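Local coordinates for necrotic enteritis toxin B (Clostridium perfringens, PDB 4I0N), which probably damages host cells by forming pores in their membranes, as a toxin with the alpha-hemolysin fold, at residues A[203-208]-A[250-255]; A[14-19]-A[23-28]. One frame throughout, in Å; residues are numbered along the deposited sequence.

Contact 1 of 2, residues A[203-208]-A[250-255]; sequences DKNFTD and YILNWE
Leu252 reaches over the ring of Phe206 in a compact example of loop-on-strand packing, where Phe206 and Asn205 of a loop meet Tyr250 and Leu252 of a strand. Loop and strand 236-255 lie in what is probably the rim region of a leukocidin/hemolysin-type toxin. The Leu252 methyl CD1 lies over one ring face, 3.8 Å from the Phe206 centroid and 25° off the normal, a CH-pi contact displaced toward the ring border at CE1. With CG anti to its carbonyl carbon (chi1 -68°), Leu252 carries CD1 out to the ring. The same methyl, Leu252 CD1, is 3.4 Å from Asn205 O and 3.7 Å from Asn205 CB. At the ring edge, Phe206 CE1 comes to 3.4 Å from Tyr250 CD2; the rings touch along their borders, planes inclined at 70°, so there is no stack. All four residues are buried, and Met79 of strand 76-92 also packs on Phe206. Toward its ends the loop segment is looser: Lys204 is exposed, with CE and NZ not modelled, and exposed Asp208 takes no part in the packing, though it pairs with Lys195. The polar ends of the buried side chains bond outside the contact, Asn205 OD1 to Ser196 N and Tyr250 OH to Asn190 O. The link is therefore mainly apolar packing, with one backbone carbonyl against a methyl and directional bonding left to each segment's own neighbours.

Contact 2 of 2, residues A[14-19]-A[23-28]; sequences EIIKEN and AIKYTS
Glu14 and Lys25 face each other as a hydrogen-bonded antiparallel pair and illustrate an edge hairpin in which four backbone bonds set the register and side chains pack along one face. Glu14 N donates a hydrogen bond to Lys25 O at 2.9 Å, in the carbonyl plane, and Lys25 N donates one to Glu14 O at 2.8 Å. Two residues on, Ile16 N bonds to Ala23 O at 2.8 Å and Ala23 N to Ile16 O at 3.0 Å. Between them lies the non-hydrogen-bonded pair Ile15 and Ile24, whose CA-H groups point at Ala23 O and Glu14 O respectively. On the face carrying Glu14, Ile16, Ala23 and Lys25, Ile16 divides its branches: CG1 rests 3.8 Å from Ala23 CB, while CG2 meets Lys25 CG at 3.7 Å. Lys25 places CG between its backbone N and carbonyl carbon (chi1 69°), then stays extended, passing Ile16 CG2 and running beside the Glu14 side chain. Their charged ends stop short of a salt bridge, with Glu14 OE2 4.4 Å from Lys25 NZ. The N-to-C directions of the two short segments make 129°, well short of antiparallel, so the pair is strongly twisted. Farther out, Val143 touches Ile16, and Thr44 touches Lys25. Strand 14-18 is an outermost strand of its six-stranded antiparallel sheet, and strand 21-34 joins it to strand 37-47, bonding through Ile24 to Glu47 and through Tyr26 to Phe45.

From the N terminus the chain first meets contact 2, which closes a hairpin whose strands 14-18 and 21-34 are separated by residues 19-20, and adds strand 14-18 to the margin of the six-stranded sheet. Much farther along, contact 1 opens at residues 203-208 and closes at 250-255, spanning 41 residues that include helix 214-217 and strand 219-231. The two closures follow one another in series, neither nesting nor crossing. The centres of contacts 1 and 2 are about 56 Å apart, on opposite sides of the chain's centre. Contact 1 ties a long loop to strand 236-255, which pairs with strands 76-92 and 258-279, consistent with the rim end of a leukocidin-type fold.

Contact 1 of 2, residues A[203-208]-A[250-255]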
loop_
_atom_site.group_PDB
_atom_site.type_symbol
_atom_site.label_atom_id
_atom_site.label_comp_id
_atom_site.label_asym_id
_atom_site.label_seq_id
_atom_site.Cartn_x
_atom_site.Cartn_y
_atom_site.Cartn_z
ATOM N N ASP A 203 -19.029 21.781 11.057
ATOM C CA ASP A 203 -18.623 21.326 9.719
ATOM C C ASP A 203 -17.585 22.225 9.048
ATOM O O ASP A 203 -17.042 21.882 7.987
ATOM C CB ASP A 203 -19.839 21.080 8.806
ATOM C CG ASP A 203 -20.645 22.331 8.539
ATOM O OD1 ASP A 203 -20.622 23.283 9.362
ATOM O OD2 ASP A 203 -21.322 22.355 7.481
ATOM N N LYS A 204 -17.312 23.377 9.663
ATOM C CA LYS A 204 -16.337 24.312 9.139
ATOM C C LYS A 204 -15.088 24.385 10.010
ATOM O O LYS A 204 -14.251 25.280 9.813
ATOM C CB LYS A 204 -16.949 25.715 9.011
ATOM C CG LYS A 204 -18.078 25.823 7.991
ATOM C CD LYS A 204 -17.645 25.217 6.665
ATOM N N ASN A 205 -14.954 23.451 10.957
ATOM C CA ASN A 205 -13.891 23.558 11.964
ATOM C C ASN A 205 -12.819 22.473 11.907
ATOM O O ASN A 205 -12.140 22.217 12.900
ATOM C CB ASN A 205 -14.443 23.656 13.391
ATOM C CG ASN A 205 -13.412 24.253 14.358
ATOM O OD1 ASN A 205 -12.593 25.076 13.946
ATOM N ND2 ASN A 205 -13.435 23.834 15.625
ATOM N N PHE A 206 -12.673 21.858 10.736
ATOM C CA PHE A 206 -11.646 20.864 10.517
ATOM C C PHE A 206 -10.531 21.434 9.650
ATOM O O PHE A 206 -10.767 22.335 8.829
ATOM C CB PHE A 206 -12.259 19.624 9.861
ATOM C CG PHE A 206 -13.234 18.898 10.746
ATOM C CD1 PHE A 206 -12.785 18.189 11.861
ATOM C CD2 PHE A 206 -14.600 18.905 10.452
ATOM C CE1 PHE A 206 -13.681 17.508 12.687
ATOM C CE2 PHE A 206 -15.510 18.239 11.281
ATOM C CZ PHE A 206 -15.056 17.538 12.393
ATOM N N THR A 207 -9.319 20.918 9.856
ATOM C CA THR A 207 -8.149 21.267 9.038
ATOM C C THR A 207 -8.498 21.292 7.538
ATOM O O THR A 207 -9.072 20.335 7.020
ATOM C CB THR A 207 -7.009 20.240 9.298
ATOM O OG1 THR A 207 -6.780 20.153 10.702
ATOM C CG2 THR A 207 -5.709 20.638 8.602
ATOM N N ASP A 208 -8.152 22.384 6.850
ATOM C CA ASP A 208 -8.310 22.484 5.388
ATOM C C ASP A 208 -7.518 21.401 4.663
ATOM O O ASP A 208 -6.450 21.007 5.137
ATOM C CB ASP A 208 -7.826 23.855 4.893
ATOM C CG ASP A 208 -8.678 24.999 5.406
ATOM O OD1 ASP A 208 -9.876 24.768 5.687
ATOM O OD2 ASP A 208 -8.150 26.138 5.526
ATOM N N TYR A 250 -13.035 11.498 13.515
ATOM C CA TYR A 250 -12.603 12.615 14.357
ATOM C C TYR A 250 -13.776 13.578 14.589
ATOM O O TYR A 250 -14.328 14.169 13.642
ATOM C CB TYR A 250 -11.403 13.330 13.741
ATOM C CG TYR A 250 -10.948 14.496 14.610
ATOM C CD1 TYR A 250 -10.406 14.279 15.875
ATOM C CD2 TYR A 250 -11.109 15.818 14.178
ATOM C CE1 TYR A 250 -10.024 15.366 16.695
ATOM C CE2 TYR A 250 -10.720 16.890 14.976
ATOM C CZ TYR A 250 -10.193 16.660 16.231
ATOM O OH TYR A 250 -9.802 17.737 16.998
ATOM N N ILE A 251 -14.189 13.680 15.852
ATOM C CA ILE A 251 -15.467 14.299 16.209
ATOM C C ILE A 251 -15.222 15.557 17.045
ATOM O O ILE A 251 -14.412 15.544 17.981
ATOM C CB ILE A 251 -16.345 13.306 17.017
ATOM C CG1 ILE A 251 -16.703 12.087 16.162
ATOM C CG2 ILE A 251 -17.622 13.980 17.524
ATOM C CD1 ILE A 251 -17.001 10.808 16.996
ATOM N N LEU A 252 -15.931 16.631 16.694
ATOM C CA LEU A 252 -15.884 17.892 17.433
ATOM C C LEU A 252 -17.231 18.147 18.088
ATOM O O LEU A 252 -18.277 18.017 17.437
ATOM C CB LEU A 252 -15.589 19.071 16.499
ATOM C CG LEU A 252 -14.195 19.121 15.871
ATOM C CD1 LEU A 252 -14.117 20.231 14.818
ATOM C CD2 LEU A 252 -13.109 19.245 16.937
ATOM N N ASN A 253 -17.190 18.466 19.377
ATOM C CA ASN A 253 -18.369 18.894 20.138
ATOM C C ASN A 253 -18.108 20.248 20.795
ATOM O O ASN A 253 -17.091 20.449 21.473
ATOM C CB ASN A 253 -18.724 17.877 21.234
ATOM C CG ASN A 253 -19.263 16.573 20.689
ATOM O OD1 ASN A 253 -20.433 16.478 20.329
ATOM N ND2 ASN A 253 -18.423 15.544 20.666
ATOM N N TRP A 254 -19.040 21.181 20.612
ATOM C CA TRP A 254 -18.925 22.483 21.246
ATOM C C TRP A 254 -19.298 22.387 22.723
ATOM O O TRP A 254 -20.384 21.899 23.067
ATOM C CB TRP A 254 -19.813 23.517 20.537
ATOM C CG TRP A 254 -19.760 24.875 21.181
ATOM C CD1 TRP A 254 -20.731 25.450 21.957
ATOM C CD2 TRP A 254 -18.677 25.817 21.131
ATOM N NE1 TRP A 254 -20.324 26.690 22.377
ATOM C CE2 TRP A 254 -19.070 26.941 21.890
ATOM C CE3 TRP A 254 -17.412 25.819 20.521
ATOM C CZ2 TRP A 254 -18.250 28.062 22.047
ATOM C CZ3 TRP A 254 -16.599 26.935 20.673
ATOM C CH2 TRP A 254 -17.023 28.041 21.435
ATOM N N GLU A 255 -18.401 22.854 23.589
ATOM C CA GLU A 255 -18.618 22.787 25.038
ATOM C C GLU A 255 -18.643 24.165 25.683
ATOM O O GLU A 255 -17.717 24.569 26.401
ATOM C CB GLU A 255 -17.596 21.870 25.701
ATOM C CG GLU A 255 -17.686 20.450 25.183
ATOM C CD GLU A 255 -17.025 19.440 26.079
ATOM O OE1 GLU A 255 -16.182 19.831 26.931
ATOM O OE2 GLU A 255 -17.333 18.240 25.913
#

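Contact 2 of 2, residues A[14-19]-A[23-28]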
loop_
_atom_site.group_PDB
_atom_site.type_symbol
_atom_site.label_atom_id
_atom_site.label_comp_id
_atom_site.label_asym_id
_atom_site.label_seq_id
_atom_site.Cartn_x
_atom_site.Cartn_y
_atom_site.Cartn_z
ATOM N N GLU A 14 14.009 -10.967 -24.410
ATOM C CA GLU A 14 15.177 -10.105 -24.543
ATOM C C GLU A 14 16.337 -10.714 -23.755
ATOM O O GLU A 14 16.165 -11.124 -22.614
ATOM C CB GLU A 14 14.836 -8.694 -24.034
ATOM C CG GLU A 14 15.968 -7.674 -24.178
ATOM C CD GLU A 14 15.547 -6.249 -23.803
ATOM O OE1 GLU A 14 14.336 -5.940 -23.815
ATOM O OE2 GLU A 14 16.442 -5.433 -23.499
ATOM N N ILE A 15 17.523 -10.757 -24.359
ATOM C CA ILE A 15 18.697 -11.267 -23.656
ATOM C C ILE A 15 19.182 -10.277 -22.613
ATOM O O ILE A 15 19.341 -9.085 -22.902
ATOM C CB ILE A 15 19.871 -11.602 -24.621
ATOM C CG1 ILE A 15 19.508 -12.804 -25.484
ATOM C CG2 ILE A 15 21.148 -11.914 -23.831
ATOM C CD1 ILE A 15 20.526 -13.147 -26.558
ATOM N N ILE A 16 19.402 -10.781 -21.404
ATOM C CA ILE A 16 20.065 -10.034 -20.347
ATOM C C ILE A 16 21.425 -10.674 -20.094
ATOM O O ILE A 16 21.577 -11.884 -20.233
ATOM C CB ILE A 16 19.220 -9.985 -19.045
ATOM C CG1 ILE A 16 18.881 -11.398 -18.559
ATOM C CG2 ILE A 16 17.965 -9.175 -19.282
ATOM C CD1 ILE A 16 18.189 -11.478 -17.203
ATOM N N LYS A 17 22.412 -9.849 -19.752
ATOM C CA LYS A 17 23.792 -10.305 -19.612
ATOM C C LYS A 17 24.391 -9.828 -18.282
ATOM O O LYS A 17 24.089 -8.725 -17.816
ATOM C CB LYS A 17 24.628 -9.823 -20.813
ATOM C CG LYS A 17 26.040 -10.408 -20.893
ATOM N N GLU A 18 25.214 -10.676 -17.665
ATOM C CA GLU A 18 25.901 -10.336 -16.415
ATOM C C GLU A 18 27.028 -11.318 -16.176
ATOM O O GLU A 18 26.797 -12.528 -16.118
ATOM C CB GLU A 18 24.932 -10.347 -15.220
ATOM N N ASN A 19 28.247 -10.786 -16.064
ATOM C CA ASN A 19 29.458 -11.580 -15.825
ATOM C C ASN A 19 29.698 -12.731 -16.836
ATOM O O ASN A 19 30.084 -13.847 -16.451
ATOM C CB ASN A 19 29.491 -12.078 -14.370
ATOM N N ALA A 23 20.681 -14.704 -19.867
ATOM C CA ALA A 23 19.352 -15.276 -19.672
ATOM C C ALA A 23 18.384 -14.487 -20.547
ATOM O O ALA A 23 18.789 -13.547 -21.220
ATOM C CB ALA A 23 18.948 -15.197 -18.201
ATOM N N ILE A 24 17.112 -14.867 -20.535
ATOM C CA ILE A 24 16.109 -14.205 -21.370
ATOM C C ILE A 24 15.035 -13.662 -20.438
ATOM O O ILE A 24 14.581 -14.375 -19.545
ATOM C CB ILE A 24 15.446 -15.198 -22.354
ATOM C CG1 ILE A 24 16.515 -15.925 -23.188
ATOM C CG2 ILE A 24 14.429 -14.458 -23.258
ATOM C CD1 ILE A 24 15.998 -17.180 -23.914
ATOM N N LYS A 25 14.640 -12.412 -20.649
ATOM C CA LYS A 25 13.564 -11.830 -19.871
ATOM C C LYS A 25 12.349 -11.500 -20.741
ATOM O O LYS A 25 12.484 -11.212 -21.929
ATOM C CB LYS A 25 14.031 -10.587 -19.096
ATOM C CG LYS A 25 14.358 -9.384 -19.954
ATOM C CD LYS A 25 14.455 -8.094 -19.124
ATOM C CE LYS A 25 15.089 -6.985 -19.973
ATOM N NZ LYS A 25 15.200 -5.654 -19.287
ATOM N N TYR A 26 11.179 -11.516 -20.108
ATOM C CA TYR A 26 9.895 -11.234 -20.762
ATOM C C TYR A 26 9.125 -10.329 -19.826
ATOM O O TYR A 26 9.168 -10.540 -18.614
ATOM C CB TYR A 26 9.068 -12.514 -20.922
ATOM C CG TYR A 26 9.746 -13.577 -21.727
ATOM C CD1 TYR A 26 9.507 -13.696 -23.096
ATOM C CD2 TYR A 26 10.653 -14.454 -21.129
ATOM C CE1 TYR A 26 10.144 -14.689 -23.848
ATOM C CE2 TYR A 26 11.300 -15.439 -21.881
ATOM C CZ TYR A 26 11.031 -15.542 -23.232
ATOM O OH TYR A 26 11.649 -16.510 -23.979
ATOM N N THR A 27 8.390 -9.366 -20.372
ATOM C CA THR A 27 7.595 -8.476 -19.528
ATOM C C THR A 27 6.111 -8.547 -19.848
ATOM O O THR A 27 5.711 -8.845 -20.980
ATOM C CB THR A 27 8.060 -7.008 -19.626
ATOM O OG1 THR A 27 8.051 -6.595 -20.994
ATOM C CG2 THR A 27 9.461 -6.852 -19.060
ATOM N N SER A 28 5.291 -8.301 -18.829
ATOM C CA SER A 28 3.839 -8.253 -19.012
ATOM C C SER A 28 3.260 -7.377 -17.938
ATOM O O SER A 28 3.901 -7.136 -16.914
ATOM C CB SER A 28 3.235 -9.668 -18.972
ATOM O OG SER A 28 1.864 -9.616 -19.316
#